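PDB 5N1P: peptidoglycan-N-acetylglucosamine deacetylase BC_1974 from Bacillus cereus, which catalyses the metal-dependent deacetylation of N-acetylglucosamine residues in peptidoglycan, releasing acetate and leaving glucosamine in the glycan. Local coordinates for residues Y55-S60 against P93-P99; D130-N134 against H166-V170. All coordinates share one frame. Numbering follows the deposited sequence.

Interaction 1 (Y55-S60 against P93-P99). With ZN (zinc ion), chain F; 8GK (~{N}-oxidanylnaphthalene-1-carboxamide), chain E.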
loop_
_atom_site.group_PDB
_atom_site.type_symbol
_atom_site.label_atom_id
_atom_site.label_comp_id
_atom_site.label_asym_id
_atom_site.label_seq_id
_atom_site.Cartn_x
_atom_site.Cartn_y
_atom_site.Cartn_z
ATOM N N TYR A 55 3.525 -6.203 5.733
ATOM C CA TYR A 55 3.015 -5.159 6.599
ATOM C C TYR A 55 1.559 -4.847 6.256
ATOM O O TYR A 55 1.230 -4.646 5.104
ATOM C CB TYR A 55 3.855 -3.887 6.481
ATOM C CG TYR A 55 3.420 -2.862 7.497
ATOM C CD1 TYR A 55 2.448 -1.917 7.176
ATOM C CD2 TYR A 55 3.957 -2.848 8.769
ATOM C CE1 TYR A 55 2.023 -0.980 8.113
ATOM C CE2 TYR A 55 3.548 -1.904 9.719
ATOM C CZ TYR A 55 2.594 -0.978 9.373
ATOM O OH TYR A 55 2.190 -0.039 10.301
ATOM N N VAL A 56 0.710 -4.809 7.278
ATOM C CA VAL A 56 -0.684 -4.419 7.111
ATOM C C VAL A 56 -0.929 -3.047 7.736
ATOM O O VAL A 56 -0.765 -2.865 8.939
ATOM C CB VAL A 56 -1.637 -5.431 7.747
ATOM C CG1 VAL A 56 -3.050 -4.938 7.627
ATOM C CG2 VAL A 56 -1.463 -6.802 7.079
ATOM N N GLY A 57 -1.307 -2.092 6.896
ATOM C CA GLY A 57 -1.604 -0.737 7.343
ATOM C C GLY A 57 -2.983 -0.288 6.899
ATOM O O GLY A 57 -3.765 -1.076 6.368
ATOM N N MET A 58 -3.268 0.998 7.099
ATOM C CA MET A 58 -4.623 1.519 6.940
ATOM C C MET A 58 -4.792 2.388 5.697
ATOM O O MET A 58 -3.911 3.179 5.369
ATOM C CB MET A 58 -5.023 2.358 8.159
ATOM C CG MET A 58 -5.327 1.532 9.410
ATOM S SD MET A 58 -3.873 0.995 10.322
ATOM C CE MET A 58 -3.145 2.588 10.700
ATOM N N HIS A 59 -5.952 2.266 5.056
ATOM C CA HIS A 59 -6.277 3.074 3.864
ATOM C C HIS A 59 -7.648 3.745 3.998
ATOM O O HIS A 59 -8.235 4.131 2.995
ATOM C CB HIS A 59 -6.241 2.206 2.604
ATOM C CG HIS A 59 -6.185 2.975 1.311
ATOM N ND1 HIS A 59 -5.388 4.085 1.128
ATOM C CD2 HIS A 59 -6.785 2.740 0.119
ATOM C CE1 HIS A 59 -5.511 4.511 -0.120
ATOM N NE2 HIS A 59 -6.358 3.717 -0.754
ATOM N N SER A 60 -8.116 3.869 5.243
ATOM C CA SER A 60 -9.327 4.583 5.671
ATOM C C SER A 60 -10.577 3.694 5.667
ATOM O O SER A 60 -10.510 2.491 5.382
ATOM C CB SER A 60 -9.591 5.843 4.829
ATOM O OG SER A 60 -10.337 5.560 3.646
ATOM N N PRO A 93 -1.478 -1.140 13.772
ATOM C CA PRO A 93 -0.497 -0.564 12.840
ATOM C C PRO A 93 -0.431 0.941 12.945
ATOM O O PRO A 93 -1.454 1.552 13.262
ATOM C CB PRO A 93 -1.037 -0.957 11.473
ATOM C CG PRO A 93 -1.974 -2.129 11.752
ATOM C CD PRO A 93 -2.583 -1.811 13.064
ATOM N N LYS A 94 0.729 1.520 12.638
ATOM C CA LYS A 94 0.879 2.975 12.676
ATOM C C LYS A 94 0.878 3.622 11.291
ATOM O O LYS A 94 0.620 4.811 11.181
ATOM C CB LYS A 94 2.166 3.367 13.406
ATOM C CG LYS A 94 2.189 2.951 14.884
ATOM C CD LYS A 94 0.932 3.421 15.614
ATOM C CE LYS A 94 0.940 3.046 17.107
ATOM N NZ LYS A 94 0.607 1.610 17.357
ATOM N N LEU A 95 1.174 2.856 10.240
ATOM C CA LEU A 95 1.329 3.462 8.914
ATOM C C LEU A 95 0.012 3.558 8.158
ATOM O O LEU A 95 -0.742 2.588 8.053
ATOM C CB LEU A 95 2.351 2.674 8.087
ATOM C CG LEU A 95 2.741 3.317 6.751
ATOM C CD1 LEU A 95 3.462 4.654 6.973
ATOM C CD2 LEU A 95 3.602 2.330 5.965
ATOM N N THR A 96 -0.256 4.745 7.628
ATOM C CA THR A 96 -1.427 5.001 6.815
ATOM C C THR A 96 -0.991 5.392 5.401
ATOM O O THR A 96 0.093 5.930 5.200
ATOM C CB THR A 96 -2.299 6.134 7.399
ATOM O OG1 THR A 96 -1.620 7.396 7.241
ATOM C CG2 THR A 96 -2.553 5.893 8.872
ATOM N N ARG A 97 -1.848 5.080 4.444
ATOM C CA ARG A 97 -1.682 5.498 3.045
ATOM C C ARG A 97 -2.907 6.340 2.696
ATOM O O ARG A 97 -4.035 5.859 2.759
ATOM C CB ARG A 97 -1.540 4.258 2.154
ATOM C CG ARG A 97 -1.937 4.364 0.687
ATOM C CD ARG A 97 -0.911 5.074 -0.189
ATOM N NE ARG A 97 0.485 4.648 -0.113
ATOM C CZ ARG A 97 1.021 3.614 -0.764
ATOM N NH1 ARG A 97 0.257 2.787 -1.470
ATOM N NH2 ARG A 97 2.328 3.370 -0.664
ATOM N N PRO A 98 -2.700 7.626 2.371
ATOM C CA PRO A 98 -3.877 8.472 2.117
ATOM C C PRO A 98 -4.582 8.118 0.819
ATOM O O PRO A 98 -3.943 8.040 -0.228
ATOM C CB PRO A 98 -3.299 9.898 2.008
ATOM C CG PRO A 98 -1.908 9.813 2.546
ATOM C CD PRO A 98 -1.438 8.388 2.346
ATOM N N PRO A 99 -5.902 7.921 0.881
ATOM C CA PRO A 99 -6.623 7.864 -0.385
ATOM C C PRO A 99 -6.353 9.129 -1.214
ATOM O O PRO A 99 -6.386 10.233 -0.676
ATOM C CB PRO A 99 -8.080 7.782 0.057
ATOM C CG PRO A 99 -8.020 7.063 1.375
ATOM C CD PRO A 99 -6.757 7.573 2.028
HETATM ZN ZN ZN F . -7.205 3.834 -2.707
HETATM C C1 8GK E . -5.327 5.798 -4.035
HETATM C C2 8GK E . -5.164 6.865 -5.066
HETATM C C3 8GK E . -6.231 7.130 -5.912
HETATM C C4 8GK E . -6.118 8.131 -6.870
HETATM C C5 8GK E . -4.943 8.876 -6.976
HETATM C C6 8GK E . -3.876 8.611 -6.124
HETATM C C7 8GK E . -3.992 7.606 -5.165
HETATM C C8 8GK E . -7.192 8.380 -7.714
HETATM C C9 8GK E . -8.367 7.640 -7.614
HETATM C C10 8GK E . -8.475 6.637 -6.657
HETATM C C11 8GK E . -7.405 6.389 -5.807
HETATM O O12 8GK E . -6.120 6.019 -3.142
HETATM N N13 8GK E . -4.666 4.643 -4.106
HETATM O O14 8GK E . -5.319 3.510 -3.624
HETATM O O HOH W 1 -7.815 3.615 -4.909
#
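Y55 begins strand 55-58 with its side chain directed at the 93-99 segment, where its OH accepts a hydrogen bond from the backbone N of L95 (3.1 Å). The same hydroxyl is hydrogen-bonded to E192, while Y55 CE1 lies 3.7 Å from L95 CB. V56 meets P93 through its backbone, with V56 O 3.1 Å from P93 CG. At G57 the two segments run close: its CA is 3.5 Å from L95 O, and a CB there would clash with that oxygen. M58 then forms the single bridge to T96. M58 N donates to L95 O (3.1 Å) and M58 O accepts from R97 N (3.0 Å), two bonds that reach the residues before and after T96, as in parallel pairing. The M58 side chain folds back over P93, its SD 3.6 Å from P93 CB. H59 carries the segment to the metal. Its ND1 donates to R97 O (2.8 Å), while its NE2 binds zinc at 2.1 Å; P99 CG covers one ring face in a CH-pi contact, 4.1 Å from the centroid. S60 OG donates a hydrogen bond to H59 O (2.6 Å) and lies 3.6 Å from P99 CG. Beyond the pair, the R97 guanidinium forms a salt bridge with D9, the inferred proton acceptor, and bonds W122 O. With D10 and H63, H59 completes the Asp-His-His zinc site characteristic of CE4 deacetylases, where the hydroxamate inhibitor chelates the metal through O12 and O14 at the C-terminal end of strand 55-58.

Interaction 2 (D130-N134 against H166-V170)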
loop_
_atom_site.group_PDB
_atom_site.type_symbol
_atom_site.label_atom_id
_atom_site.label_comp_id
_atom_site.label_asym_id
_atom_site.label_seq_id
_atom_site.Cartn_x
_atom_site.Cartn_y
_atom_site.Cartn_z
ATOM N N ASP A 130 -1.837 1.290 -12.848
ATOM C CA ASP A 130 -2.577 0.065 -13.134
ATOM C C ASP A 130 -4.054 0.336 -13.463
ATOM O O ASP A 130 -4.664 -0.400 -14.235
ATOM C CB ASP A 130 -2.422 -0.946 -11.978
ATOM C CG ASP A 130 -2.841 -0.398 -10.621
ATOM O OD1 ASP A 130 -3.051 0.822 -10.466
ATOM O OD2 ASP A 130 -2.925 -1.228 -9.697
ATOM N N TRP A 131 -4.603 1.427 -12.931
ATOM C CA TRP A 131 -5.988 1.805 -13.215
ATOM C C TRP A 131 -6.234 2.155 -14.684
ATOM O O TRP A 131 -7.370 2.100 -15.158
ATOM C CB TRP A 131 -6.407 2.997 -12.349
ATOM C CG TRP A 131 -5.644 4.258 -12.644
ATOM C CD1 TRP A 131 -4.476 4.659 -12.054
ATOM C CD2 TRP A 131 -6.005 5.304 -13.565
ATOM N NE1 TRP A 131 -4.077 5.861 -12.572
ATOM C CE2 TRP A 131 -4.999 6.284 -13.492
ATOM C CE3 TRP A 131 -7.065 5.490 -14.459
ATOM C CZ2 TRP A 131 -5.029 7.446 -14.267
ATOM C CZ3 TRP A 131 -7.104 6.654 -15.224
ATOM C CH2 TRP A 131 -6.086 7.616 -15.122
ATOM N N ARG A 132 -5.183 2.538 -15.405
ATOM C CA ARG A 132 -5.324 2.903 -16.817
ATOM C C ARG A 132 -5.803 1.731 -17.662
ATOM O O ARG A 132 -6.407 1.909 -18.716
ATOM C CB ARG A 132 -4.003 3.412 -17.390
ATOM C CG ARG A 132 -3.657 4.838 -17.028
ATOM C CD ARG A 132 -2.654 5.366 -18.018
ATOM N NE ARG A 132 -2.135 6.680 -17.653
ATOM C CZ ARG A 132 -1.137 7.280 -18.289
ATOM N NH1 ARG A 132 -0.558 6.684 -19.323
ATOM N NH2 ARG A 132 -0.720 8.476 -17.892
ATOM N N TYR A 133 -5.523 0.520 -17.199
ATOM C CA TYR A 133 -5.803 -0.648 -18.001
ATOM C C TYR A 133 -6.937 -1.465 -17.395
ATOM O O TYR A 133 -7.086 -2.639 -17.699
ATOM C CB TYR A 133 -4.519 -1.468 -18.169
ATOM C CG TYR A 133 -3.319 -0.560 -18.385
ATOM C CD1 TYR A 133 -2.451 -0.271 -17.345
ATOM C CD2 TYR A 133 -3.095 0.047 -19.617
ATOM C CE1 TYR A 133 -1.375 0.575 -17.522
ATOM C CE2 TYR A 133 -2.019 0.902 -19.808
ATOM C CZ TYR A 133 -1.168 1.161 -18.749
ATOM O OH TYR A 133 -0.090 1.999 -18.912
ATOM N N ASN A 134 -7.754 -0.825 -16.559
ATOM C CA ASN A 134 -8.950 -1.483 -16.028
ATOM C C ASN A 134 -9.848 -2.005 -17.147
ATOM O O ASN A 134 -10.112 -1.298 -18.125
ATOM C CB ASN A 134 -9.749 -0.533 -15.131
ATOM C CG ASN A 134 -9.120 -0.349 -13.760
ATOM O OD1 ASN A 134 -8.321 -1.172 -13.311
ATOM N ND2 ASN A 134 -9.489 0.736 -13.082
ATOM N N HIS A 166 -7.521 -5.348 -8.372
ATOM C CA HIS A 166 -7.612 -5.442 -9.829
ATOM C C HIS A 166 -6.750 -6.580 -10.357
ATOM O O HIS A 166 -5.575 -6.698 -9.990
ATOM C CB HIS A 166 -7.194 -4.126 -10.481
ATOM C CG HIS A 166 -8.084 -2.977 -10.129
ATOM N ND1 HIS A 166 -7.609 -1.698 -9.942
ATOM C CD2 HIS A 166 -9.421 -2.917 -9.929
ATOM C CE1 HIS A 166 -8.615 -0.897 -9.639
ATOM N NE2 HIS A 166 -9.726 -1.613 -9.623
ATOM N N PRO A 167 -7.332 -7.413 -11.232
ATOM C CA PRO A 167 -6.691 -8.628 -11.756
ATOM C C PRO A 167 -5.373 -8.326 -12.467
ATOM O O PRO A 167 -4.389 -9.058 -12.325
ATOM C CB PRO A 167 -7.708 -9.172 -12.770
ATOM C CG PRO A 167 -8.959 -8.414 -12.564
ATOM C CD PRO A 167 -8.619 -7.124 -11.890
ATOM N N GLN A 168 -5.359 -7.246 -13.239
ATOM C CA GLN A 168 -4.190 -6.957 -14.060
ATOM C C GLN A 168 -2.989 -6.556 -13.200
ATOM O O GLN A 168 -1.847 -6.793 -13.581
ATOM C CB GLN A 168 -4.513 -5.878 -15.107
ATOM C CG GLN A 168 -4.699 -4.468 -14.579
ATOM C CD GLN A 168 -6.112 -4.161 -14.122
ATOM O OE1 GLN A 168 -6.929 -5.062 -13.926
ATOM N NE2 GLN A 168 -6.411 -2.870 -13.962
ATOM N N SER A 169 -3.249 -5.962 -12.036
ATOM C CA SER A 169 -2.188 -5.597 -11.106
ATOM C C SER A 169 -1.530 -6.833 -10.526
ATOM O O SER A 169 -0.312 -6.961 -10.500
ATOM C CB SER A 169 -2.745 -4.735 -9.967
ATOM O OG SER A 169 -3.518 -3.671 -10.489
ATOM N N VAL A 170 -2.353 -7.748 -10.042
ATOM C CA VAL A 170 -1.832 -8.984 -9.479
ATOM C C VAL A 170 -1.051 -9.781 -10.539
ATOM O O VAL A 170 0.019 -10.348 -10.256
ATOM C CB VAL A 170 -2.992 -9.806 -8.868
ATOM C CG1 VAL A 170 -2.504 -11.184 -8.418
ATOM C CG2 VAL A 170 -3.601 -9.026 -7.712
#
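In the NodB-homology fold of this deacetylase, a loop with a short 3-10 turn, 130-132, meets the first turn of helix 167-182, the two joined mainly by polar side chains. H166 occupies the N-cap position of that helix and directs its side chain at the loop. N134 OD1 lies over one face of the imidazole, 3.5 Å from H166 ND1, but the angle is too poor for a hydrogen bond. Q168 makes the double link: its NE2 donates to the backbone carbonyl D130 O (3.0 Å) and to the side-chain oxygen N134 OD1 (2.6 Å). One amide thus ties together both ends of the 130-134 segment, whose turn is closed internally by Y133 N donating to the same D130 O at 3.2 Å. The Y133 ring leads away from the helix start and packs on helix 138-152, where its hydroxyl bonds N148. S169 is the last residue to reach across, and its bond holds one carboxylate oxygen of D130 while OD1 is hydrogen-bonded to ND1 of H163. The contact thus holds the carboxylate that bonds the inferred proton donor, an arrangement consistent with the Asp-His pair of CE4 enzymes. S169 OG donates to D130 OD2 at 2.6 Å.

How the interactions relate
Interaction 1 is a buried contact near the centre of the chain, whereas interaction 2 is partly buried and farther out, the two centres about 21 Å apart and their nearest atoms about 10 Å apart without touching. They share no helix or strand. In 55-60 against 93-99, backbone pairing between strand ends combines with apolar contacts and metal coordination; in 130-134 against 166-170, side-chain hydrogen bonds join a loop to a helix start, with no apolar side-chain contact between the segments. Both nevertheless border one active site: interaction 1 contains a zinc ligand and the arginine salt-bridged to the inferred proton acceptor, interaction 2 the aspartate hydrogen-bonded to the inferred proton donor.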